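Long-range contact in carbon dioxide concentrating mechanism protein (Gloeobacter violaceus, PDB 4JW0), which probably forms the pentameric vertices of the carboxysome shell, the polyhedral compartment in which cyanobacteria sequester RuBisCO: residues A[22-34]-A[40-54]. Residues are numbered along the deposited sequence; the frame is centred on the assembly and turned at random.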
loop_
_atom_site.group_PDB
_atom_site.type_symbol
_atom_site.label_atom_id
_atom_site.label_comp_id
_atom_site.label_asym_id
_atom_site.label_seq_id
_atom_site.Cartn_x
_atom_site.Cartn_y
_atom_site.Cartn_z
ATOM N N VAL A 22 19.370 -1.571 -13.772
ATOM C CA VAL A 22 18.136 -0.821 -13.588
ATOM C C VAL A 22 18.417 0.672 -13.462
ATOM O O VAL A 22 19.240 1.087 -12.653
ATOM C CB VAL A 22 17.393 -1.301 -12.336
ATOM C CG1 VAL A 22 16.094 -0.532 -12.159
ATOM C CG2 VAL A 22 17.131 -2.797 -12.420
ATOM N N LYS A 23 17.735 1.473 -14.273
ATOM C CA LYS A 23 17.831 2.918 -14.170
ATOM C C LYS A 23 16.775 3.434 -13.202
ATOM O O LYS A 23 15.598 3.080 -13.301
ATOM C CB LYS A 23 17.651 3.567 -15.541
ATOM C CG LYS A 23 17.898 5.066 -15.543
ATOM C CD LYS A 23 17.774 5.652 -16.940
ATOM C CE LYS A 23 17.962 7.162 -16.916
ATOM N NZ LYS A 23 19.124 7.547 -16.072
ATOM N N PHE A 24 17.202 4.264 -12.260
ATOM C CA PHE A 24 16.303 4.797 -11.242
ATOM C C PHE A 24 15.981 6.250 -11.535
ATOM O O PHE A 24 16.879 7.090 -11.569
ATOM C CB PHE A 24 16.941 4.703 -9.852
ATOM C CG PHE A 24 17.321 3.307 -9.439
ATOM C CD1 PHE A 24 16.351 2.333 -9.241
ATOM C CD2 PHE A 24 18.647 2.975 -9.218
ATOM C CE1 PHE A 24 16.700 1.057 -8.848
ATOM C CE2 PHE A 24 19.000 1.698 -8.822
ATOM C CZ PHE A 24 18.028 0.739 -8.641
ATOM N N LEU A 25 14.701 6.552 -11.737
ATOM C CA LEU A 25 14.277 7.932 -11.952
ATOM C C LEU A 25 13.594 8.495 -10.721
ATOM O O LEU A 25 12.739 7.851 -10.129
ATOM C CB LEU A 25 13.304 8.035 -13.130
ATOM C CG LEU A 25 13.847 7.844 -14.539
ATOM C CD1 LEU A 25 12.735 8.097 -15.545
ATOM C CD2 LEU A 25 15.032 8.753 -14.800
ATOM N N LEU A 26 13.974 9.711 -10.351
ATOM C CA LEU A 26 13.272 10.452 -9.322
ATOM C C LEU A 26 12.052 11.123 -9.941
ATOM O O LEU A 26 12.178 11.961 -10.832
ATOM C CB LEU A 26 14.196 11.500 -8.705
ATOM C CG LEU A 26 13.548 12.479 -7.731
ATOM C CD1 LEU A 26 13.148 11.753 -6.463
ATOM C CD2 LEU A 26 14.495 13.626 -7.433
ATOM N N LEU A 27 10.873 10.741 -9.465
ATOM C CA LEU A 27 9.617 11.273 -9.973
ATOM C C LEU A 27 8.954 12.155 -8.934
ATOM O O LEU A 27 8.845 11.778 -7.767
ATOM C CB LEU A 27 8.646 10.137 -10.319
ATOM C CG LEU A 27 9.100 9.033 -11.275
ATOM C CD1 LEU A 27 7.959 8.061 -11.499
ATOM C CD2 LEU A 27 9.572 9.618 -12.597
ATOM N N GLN A 28 8.493 13.324 -9.363
ATOM C CA GLN A 28 7.674 14.172 -8.510
ATOM C C GLN A 28 6.203 13.949 -8.819
ATOM O O GLN A 28 5.793 13.989 -9.976
ATOM C CB GLN A 28 8.023 15.647 -8.717
ATOM C CG GLN A 28 7.158 16.584 -7.906
ATOM C CD GLN A 28 7.599 18.034 -8.022
ATOM O OE1 GLN A 28 8.205 18.435 -9.013
ATOM N NE2 GLN A 28 7.295 18.821 -7.005
ATOM N N LEU A 29 5.405 13.715 -7.784
ATOM C CA LEU A 29 3.982 13.488 -7.982
ATOM C C LEU A 29 3.303 14.731 -8.534
ATOM O O LEU A 29 3.644 15.867 -8.176
ATOM C CB LEU A 29 3.304 13.065 -6.679
ATOM C CG LEU A 29 3.352 11.578 -6.303
ATOM C CD1 LEU A 29 2.409 10.783 -7.185
ATOM C CD2 LEU A 29 4.766 11.031 -6.397
ATOM N N ILE A 30 2.346 14.494 -9.420
ATOM C CA ILE A 30 1.523 15.543 -9.994
ATOM C C ILE A 30 0.114 15.378 -9.440
ATOM O O ILE A 30 -0.375 14.250 -9.304
ATOM C CB ILE A 30 1.491 15.436 -11.526
ATOM C CG1 ILE A 30 2.874 15.740 -12.110
ATOM C CG2 ILE A 30 0.433 16.360 -12.115
ATOM C CD1 ILE A 30 3.368 17.137 -11.825
ATOM N N ASP A 31 -0.540 16.490 -9.116
ATOM C CA ASP A 31 -1.863 16.429 -8.496
ATOM C C ASP A 31 -2.979 16.498 -9.532
ATOM O O ASP A 31 -2.726 16.502 -10.736
ATOM C CB ASP A 31 -2.029 17.527 -7.439
ATOM C CG ASP A 31 -2.228 18.905 -8.036
ATOM O OD1 ASP A 31 -2.519 19.017 -9.246
ATOM O OD2 ASP A 31 -2.108 19.889 -7.274
ATOM N N GLU A 32 -4.216 16.558 -9.050
ATOM C CA GLU A 32 -5.394 16.469 -9.908
ATOM C C GLU A 32 -5.516 17.638 -10.881
ATOM O O GLU A 32 -6.244 17.555 -11.866
ATOM C CB GLU A 32 -6.657 16.414 -9.051
ATOM C CG GLU A 32 -6.883 17.684 -8.235
ATOM C CD GLU A 32 -8.336 17.895 -7.861
ATOM O OE1 GLU A 32 -8.598 18.787 -7.027
ATOM O OE2 GLU A 32 -9.210 17.182 -8.401
ATOM N N ALA A 33 -4.813 18.730 -10.594
ATOM C CA ALA A 33 -4.877 19.924 -11.431
ATOM C C ALA A 33 -3.634 20.078 -12.307
ATOM O O ALA A 33 -3.443 21.109 -12.948
ATOM C CB ALA A 33 -5.062 21.156 -10.564
ATOM N N GLY A 34 -2.786 19.054 -12.330
ATOM C CA GLY A 34 -1.587 19.089 -13.146
ATOM C C GLY A 34 -0.452 19.836 -12.472
ATOM O O GLY A 34 0.521 20.215 -13.116
ATOM N N TYR A 40 7.354 12.464 -3.719
ATOM C CA TYR A 40 8.163 11.869 -4.781
ATOM C C TYR A 40 8.163 10.335 -4.689
ATOM O O TYR A 40 7.791 9.747 -3.668
ATOM C CB TYR A 40 9.605 12.377 -4.696
ATOM C CG TYR A 40 10.392 11.695 -3.602
ATOM C CD1 TYR A 40 10.379 12.188 -2.301
ATOM C CD2 TYR A 40 11.122 10.545 -3.862
ATOM C CE1 TYR A 40 11.081 11.560 -1.293
ATOM C CE2 TYR A 40 11.832 9.908 -2.857
ATOM C CZ TYR A 40 11.802 10.421 -1.573
ATOM O OH TYR A 40 12.495 9.791 -0.566
ATOM N N GLU A 41 8.588 9.703 -5.772
ATOM C CA GLU A 41 8.817 8.264 -5.804
ATOM C C GLU A 41 10.012 8.027 -6.704
ATOM O O GLU A 41 10.186 8.735 -7.701
ATOM C CB GLU A 41 7.594 7.526 -6.366
ATOM C CG GLU A 41 7.675 5.995 -6.263
ATOM C CD GLU A 41 7.282 5.466 -4.881
ATOM O OE1 GLU A 41 6.541 6.162 -4.159
ATOM O OE2 GLU A 41 7.707 4.349 -4.512
ATOM N N VAL A 42 10.853 7.061 -6.351
ATOM C CA VAL A 42 11.924 6.636 -7.246
ATOM C C VAL A 42 11.463 5.370 -7.957
ATOM O O VAL A 42 11.093 4.384 -7.318
ATOM C CB VAL A 42 13.248 6.387 -6.501
ATOM C CG1 VAL A 42 14.328 5.958 -7.474
ATOM C CG2 VAL A 42 13.680 7.641 -5.752
ATOM N N ALA A 43 11.465 5.409 -9.283
ATOM C CA ALA A 43 10.912 4.327 -10.077
ATOM C C ALA A 43 11.924 3.765 -11.064
ATOM O O ALA A 43 12.772 4.487 -11.591
ATOM C CB ALA A 43 9.669 4.808 -10.813
ATOM N N ALA A 44 11.832 2.465 -11.304
ATOM C CA ALA A 44 12.605 1.828 -12.357
ATOM C C ALA A 44 12.065 2.275 -13.709
ATOM O O ALA A 44 10.850 2.291 -13.929
ATOM C CB ALA A 44 12.526 0.322 -12.234
ATOM N N ASP A 45 12.968 2.634 -14.614
ATOM C CA ASP A 45 12.573 3.125 -15.927
ATOM C C ASP A 45 13.158 2.286 -17.049
ATOM O O ASP A 45 14.341 2.410 -17.380
ATOM C CB ASP A 45 12.999 4.578 -16.126
ATOM C CG ASP A 45 12.583 5.122 -17.490
ATOM O OD1 ASP A 45 11.572 4.633 -18.046
ATOM O OD2 ASP A 45 13.263 6.032 -18.014
ATOM N N GLY A 46 12.315 1.444 -17.638
ATOM C CA GLY A 46 12.676 0.692 -18.825
ATOM C C GLY A 46 12.011 1.270 -20.060
ATOM O O GLY A 46 12.128 0.716 -21.158
ATOM N N VAL A 47 11.313 2.390 -19.887
ATOM C CA VAL A 47 10.667 3.067 -21.005
ATOM C C VAL A 47 11.627 4.065 -21.652
ATOM O O VAL A 47 11.746 4.127 -22.878
ATOM C CB VAL A 47 9.394 3.795 -20.557
ATOM C CG1 VAL A 47 8.793 4.584 -21.713
ATOM C CG2 VAL A 47 8.381 2.792 -20.021
ATOM N N GLY A 48 12.318 4.836 -20.821
ATOM C CA GLY A 48 13.269 5.822 -21.305
ATOM C C GLY A 48 12.680 7.217 -21.279
ATOM O O GLY A 48 12.457 7.824 -22.322
ATOM N N ALA A 49 12.429 7.731 -20.078
ATOM C CA ALA A 49 11.813 9.041 -19.919
ATOM C C ALA A 49 12.851 10.094 -19.559
ATOM O O ALA A 49 13.746 9.852 -18.751
ATOM C CB ALA A 49 10.727 8.989 -18.852
ATOM N N GLY A 50 12.713 11.268 -20.165
ATOM C CA GLY A 50 13.634 12.365 -19.939
ATOM C C GLY A 50 13.117 13.403 -18.962
ATOM O O GLY A 50 11.946 13.410 -18.578
ATOM N N LEU A 51 14.014 14.291 -18.556
ATOM C CA LEU A 51 13.686 15.355 -17.620
ATOM C C LEU A 51 12.405 16.098 -17.990
ATOM O O LEU A 51 12.198 16.452 -19.147
ATOM C CB LEU A 51 14.841 16.351 -17.567
ATOM C CG LEU A 51 15.000 17.146 -16.279
ATOM C CD1 LEU A 51 15.660 16.282 -15.207
ATOM C CD2 LEU A 51 15.807 18.410 -16.554
ATOM N N ASP A 52 11.560 16.322 -16.983
ATOM C CA ASP A 52 10.319 17.097 -17.098
ATOM C C ASP A 52 9.180 16.406 -17.855
ATOM O O ASP A 52 8.068 16.931 -17.928
ATOM C CB ASP A 52 10.587 18.485 -17.692
ATOM C CG ASP A 52 11.278 19.418 -16.707
ATOM O OD1 ASP A 52 11.125 19.213 -15.485
ATOM O OD2 ASP A 52 11.972 20.355 -17.152
ATOM N N GLU A 53 9.432 15.221 -18.396
ATOM C CA GLU A 53 8.360 14.467 -19.027
ATOM C C GLU A 53 7.378 13.959 -17.979
ATOM O O GLU A 53 7.763 13.673 -16.848
ATOM C CB GLU A 53 8.932 13.303 -19.833
ATOM C CG GLU A 53 9.672 13.741 -21.085
ATOM C CD GLU A 53 9.926 12.597 -22.048
ATOM O OE1 GLU A 53 10.681 11.674 -21.698
ATOM O OE2 GLU A 53 9.370 12.623 -23.162
ATOM N N TRP A 54 6.104 13.878 -18.348
ATOM C CA TRP A 54 5.099 13.291 -17.479
ATOM C C TRP A 54 5.041 11.802 -17.748
ATOM O O TRP A 54 5.054 11.376 -18.901
ATOM C CB TRP A 54 3.720 13.902 -17.728
ATOM C CG TRP A 54 3.498 15.231 -17.076
ATOM C CD1 TRP A 54 4.446 16.138 -16.711
ATOM C CD2 TRP A 54 2.236 15.798 -16.708
ATOM N NE1 TRP A 54 3.849 17.240 -16.141
ATOM C CE2 TRP A 54 2.493 17.056 -16.130
ATOM C CE3 TRP A 54 0.913 15.368 -16.816
ATOM C CZ2 TRP A 54 1.479 17.883 -15.662
ATOM C CZ3 TRP A 54 -0.094 16.191 -16.351
ATOM C CH2 TRP A 54 0.195 17.435 -15.781
HETATM O O HOH W 1 15.746 0.356 -16.070
#
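The six-membered ring of Trp54 receives Ile30 over one face, where CG2 makes a CH-pi contact 4.2 Å from the ring centroid, while the carbonyl oxygen of Gly34 lies at the ring edge, near its plane. With Ile30 CG1 anti to the carbonyl carbon (chi1 -67°), CG2 stands anti to the backbone N and comes over the ring; CG1 also lies above it, toward the rim. Tyr93 stacks on the indole as well. At Tyr40 the ring is met obliquely by Leu26, whose CD1 comes to 3.5 Å from Tyr40 CD2, and the phenol OH hydrogen-bonds to Ile30 O and Ile3 N, both of a neighbouring subunit. The carboxylate of Asp45 is gripped by the loop that follows it. OD1 accepts from Val47 N, above the carboxylate plane, and from Gly48 N on the syn side but tilted out of the plane, both from the same face; OD2 takes Ala49 N at 2.8 Å, also syn. Leu25 CD1 packs 3.3 Å from Asp45 OD2 and also touches Ala49, which brings the loop alongside the strand. Were Asp45 an alanine, the amides of Val47, Gly48 and Ala49 would be likely to lose the carboxylate that gathers them, and the turn could shift from Leu25. Between the strands, Leu25 pairs with Ala43 and Leu27 with Glu41 through reciprocal backbone bonds. Asp45 N adds a bond to Lys23 O, and a water joins Lys23 N to Asp45 O. Leu27 CD1 meets Ala43 CB on the face turned to strands 54-59 and 76-81. Strand 40-44, outermost within this chain, is joined to a neighbouring subunit of the pentamer by backbone hydrogen bonds from Val42. Here an Asx turn follows the second strand of an antiparallel pair within the OB-fold barrel of the CcmL/EutN family.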